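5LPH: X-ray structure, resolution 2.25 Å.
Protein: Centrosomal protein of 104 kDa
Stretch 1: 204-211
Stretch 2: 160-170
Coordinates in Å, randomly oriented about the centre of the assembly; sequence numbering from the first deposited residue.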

# COMPACT_ATOMS: atom_id res chain seq x y z
N ALA A 204 3.66 -10.14 -7.30
CA ALA A 204 3.82 -10.72 -8.63
C ALA A 204 3.55 -9.72 -9.76
O ALA A 204 4.32 -9.65 -10.71
CB ALA A 204 2.97 -11.97 -8.80
N ARG A 205 2.46 -8.96 -9.65
CA ARG A 205 2.09 -8.01 -10.71
C ARG A 205 3.07 -6.83 -10.83
O ARG A 205 3.43 -6.45 -11.94
CB ARG A 205 0.65 -7.49 -10.55
CG ARG A 205 -0.42 -8.53 -10.89
CD ARG A 205 -1.81 -7.91 -11.03
NE ARG A 205 -2.27 -7.22 -9.82
CZ ARG A 205 -2.77 -7.81 -8.72
NH1 ARG A 205 -2.91 -9.14 -8.63
NH2 ARG A 205 -3.14 -7.05 -7.69
N LEU A 206 3.50 -6.28 -9.69
CA LEU A 206 4.43 -5.14 -9.70
C LEU A 206 5.88 -5.53 -9.98
O LEU A 206 6.62 -4.75 -10.57
CB LEU A 206 4.35 -4.34 -8.39
CG LEU A 206 3.16 -3.39 -8.32
CD1 LEU A 206 2.99 -2.89 -6.90
CD2 LEU A 206 3.31 -2.22 -9.29
N LEU A 207 6.28 -6.74 -9.56
CA LEU A 207 7.57 -7.32 -9.94
C LEU A 207 7.71 -7.41 -11.46
O LEU A 207 8.74 -7.03 -12.00
CB LEU A 207 7.73 -8.70 -9.29
CG LEU A 207 9.00 -9.53 -9.51
CD1 LEU A 207 10.24 -8.74 -9.11
CD2 LEU A 207 8.88 -10.82 -8.70
N LYS A 208 6.68 -7.89 -12.14
CA LYS A 208 6.65 -7.95 -13.61
C LYS A 208 6.65 -6.56 -14.27
O LYS A 208 7.29 -6.37 -15.29
CB LYS A 208 5.47 -8.80 -14.12
CG LYS A 208 5.62 -10.26 -13.71
CD LYS A 208 4.34 -11.06 -13.89
CE LYS A 208 4.48 -12.46 -13.32
NZ LYS A 208 3.70 -13.46 -14.10
N ASP A 209 5.95 -5.60 -13.67
CA ASP A 209 5.88 -4.23 -14.22
C ASP A 209 7.14 -3.40 -13.95
O ASP A 209 7.57 -2.65 -14.82
CB ASP A 209 4.65 -3.47 -13.66
CG ASP A 209 3.32 -4.14 -14.02
OD1 ASP A 209 3.23 -4.88 -15.02
OD2 ASP A 209 2.34 -3.92 -13.26
N LEU A 210 7.73 -3.53 -12.76
CA LEU A 210 8.86 -2.70 -12.32
C LEU A 210 10.23 -3.38 -12.43
O LEU A 210 11.25 -2.69 -12.58
CB LEU A 210 8.67 -2.26 -10.87
CG LEU A 210 7.46 -1.39 -10.55
CD1 LEU A 210 7.33 -1.20 -9.05
CD2 LEU A 210 7.57 -0.04 -11.25
N GLY A 211 10.27 -4.71 -12.31
CA GLY A 211 11.51 -5.47 -12.42
C GLY A 211 12.41 -5.30 -11.21
O GLY A 211 11.95 -4.90 -10.15
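Stretch 2, residues 160-170: AANFIQEMALF

A single hydrogen bond joins the two stretches, and it is nearly straight. Arg 205 NE donates to Gln 165 OE1 at 3.0 Å, with an angle of 175° at the hydrogen. The acceptor lies at the edge of the guanidinium, near its plane, where the N-H group can point directly at it. Ala 161 CB also sits by this edge, 4.1 Å from Arg 205 NH2.

Stretch 2 is helical from Ala 160 and enters as the continuation of a helix that begins earlier in the chain. Stretch 1 is helical from Ala 204 to Leu 210, likewise continuing an earlier helix. The two helices run in nearly the same direction. Their axes cross at -21° and approach to 11.0 Å. In register, Gln 165 lies beside Leu 206, with CA atoms 7.0 Å apart. One turn later Leu 169 lies beside Leu 210, with CA atoms 8.1 Å apart.

Beyond the polar pair, the contact is mainly apolar. Leu 206 points its CA-to-CB bond sideways, but the end of its side chain comes nearer to stretch 2. Leu 206 CD2 lies 3.8 Å from Ala 168 CB, 3.9 Å from Gln 165 CG and 4.1 Å from Leu 169 CD1. The small side chain of Ala 168 points toward stretch 1. Leu 169 also starts sideways and brings its end nearer. Leu 169 CD2 packs 3.6 Å from Leu 210 CD2.

Asp 209 flanks this patch. Asp 209 OD2 is 4.1 Å from Leu 169 CD1 and 3.8 Å from Gln 165 NE2, and the latter pair is not a hydrogen bond.

Gly 211 leaves helical geometry with a positive phi of 73°, which favours glycine. Phe 170 stands at the N-cap position of a following helix. Neither residue touches the other stretch. The contact buries 382 Å² in total.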

# COMPACT_ATOMS: atom_id res chain seq x y z
N ALA A 160 -8.66 -1.35 -3.48
CA ALA A 160 -7.47 -1.05 -2.69
C ALA A 160 -6.19 -1.48 -3.42
O ALA A 160 -5.25 -0.69 -3.53
CB ALA A 160 -7.55 -1.72 -1.33
N ALA A 161 -6.18 -2.71 -3.93
CA ALA A 161 -5.02 -3.25 -4.65
C ALA A 161 -4.72 -2.47 -5.93
O ALA A 161 -3.57 -2.12 -6.18
CB ALA A 161 -5.20 -4.72 -4.96
N ASN A 162 -5.75 -2.20 -6.72
CA ASN A 162 -5.57 -1.39 -7.94
C ASN A 162 -4.99 0.01 -7.64
O ASN A 162 -4.14 0.49 -8.40
CB ASN A 162 -6.88 -1.25 -8.72
CG ASN A 162 -7.26 -2.53 -9.47
OD1 ASN A 162 -6.44 -3.42 -9.68
ND2 ASN A 162 -8.51 -2.59 -9.90
N PHE A 163 -5.43 0.64 -6.54
CA PHE A 163 -4.89 1.96 -6.17
C PHE A 163 -3.41 1.90 -5.79
O PHE A 163 -2.65 2.80 -6.14
CB PHE A 163 -5.68 2.61 -5.03
CG PHE A 163 -5.30 4.06 -4.78
CD1 PHE A 163 -5.87 5.10 -5.52
CD2 PHE A 163 -4.33 4.39 -3.84
CE1 PHE A 163 -5.50 6.42 -5.30
CE2 PHE A 163 -3.96 5.71 -3.62
CZ PHE A 163 -4.54 6.73 -4.34
N ILE A 164 -3.00 0.85 -5.08
CA ILE A 164 -1.60 0.65 -4.68
C ILE A 164 -0.72 0.49 -5.92
O ILE A 164 0.35 1.09 -6.02
CB ILE A 164 -1.45 -0.56 -3.73
CG1 ILE A 164 -2.16 -0.28 -2.40
CG2 ILE A 164 0.03 -0.88 -3.48
CD1 ILE A 164 -2.23 -1.46 -1.44
N GLN A 165 -1.20 -0.31 -6.87
CA GLN A 165 -0.55 -0.51 -8.17
C GLN A 165 -0.45 0.80 -8.97
O GLN A 165 0.59 1.10 -9.55
CB GLN A 165 -1.30 -1.60 -8.94
CG GLN A 165 -0.49 -2.48 -9.88
CD GLN A 165 -1.36 -3.55 -10.53
OE1 GLN A 165 -2.19 -4.18 -9.86
NE2 GLN A 165 -1.16 -3.77 -11.82
N GLU A 166 -1.53 1.59 -8.94
CA GLU A 166 -1.57 2.91 -9.58
C GLU A 166 -0.53 3.88 -8.99
O GLU A 166 0.17 4.56 -9.75
CB GLU A 166 -2.98 3.50 -9.43
CG GLU A 166 -3.36 4.53 -10.48
CD GLU A 166 -4.79 5.04 -10.31
OE1 GLU A 166 -5.67 4.26 -9.87
OE2 GLU A 166 -5.02 6.23 -10.62
N MSE A 167 -0.42 3.92 -7.67
CA MSE A 167 0.56 4.80 -7.00
C MSE A 167 1.97 4.32 -7.21
O MSE A 167 2.86 5.13 -7.46
CB MSE A 167 0.37 4.93 -5.48
CG MSE A 167 -0.75 5.79 -4.93
SE MSE A 167 -0.24 6.16 -3.05
CE MSE A 167 -0.33 4.34 -2.28
N ALA A 168 2.20 3.01 -7.13
CA ALA A 168 3.52 2.43 -7.36
C ALA A 168 4.15 2.79 -8.72
O ALA A 168 5.38 2.82 -8.84
CB ALA A 168 3.48 0.91 -7.19
N LEU A 169 3.30 3.06 -9.71
CA LEU A 169 3.74 3.42 -11.06
C LEU A 169 3.69 4.93 -11.40
O LEU A 169 4.18 5.32 -12.46
CB LEU A 169 2.95 2.59 -12.10
CG LEU A 169 3.35 1.09 -12.13
CD1 LEU A 169 2.25 0.10 -12.53
CD2 LEU A 169 4.57 0.94 -13.03
N PHE A 170 3.12 5.77 -10.53
CA PHE A 170 3.28 7.23 -10.66
C PHE A 170 4.77 7.57 -10.58
O PHE A 170 5.48 7.10 -9.69
CB PHE A 170 2.56 8.02 -9.53
CG PHE A 170 1.03 7.99 -9.57
CD1 PHE A 170 0.26 7.76 -10.74
CD2 PHE A 170 0.33 8.22 -8.39
CE1 PHE A 170 -1.14 7.74 -10.69
CE2 PHE A 170 -1.06 8.20 -8.33
CZ PHE A 170 -1.79 7.97 -9.48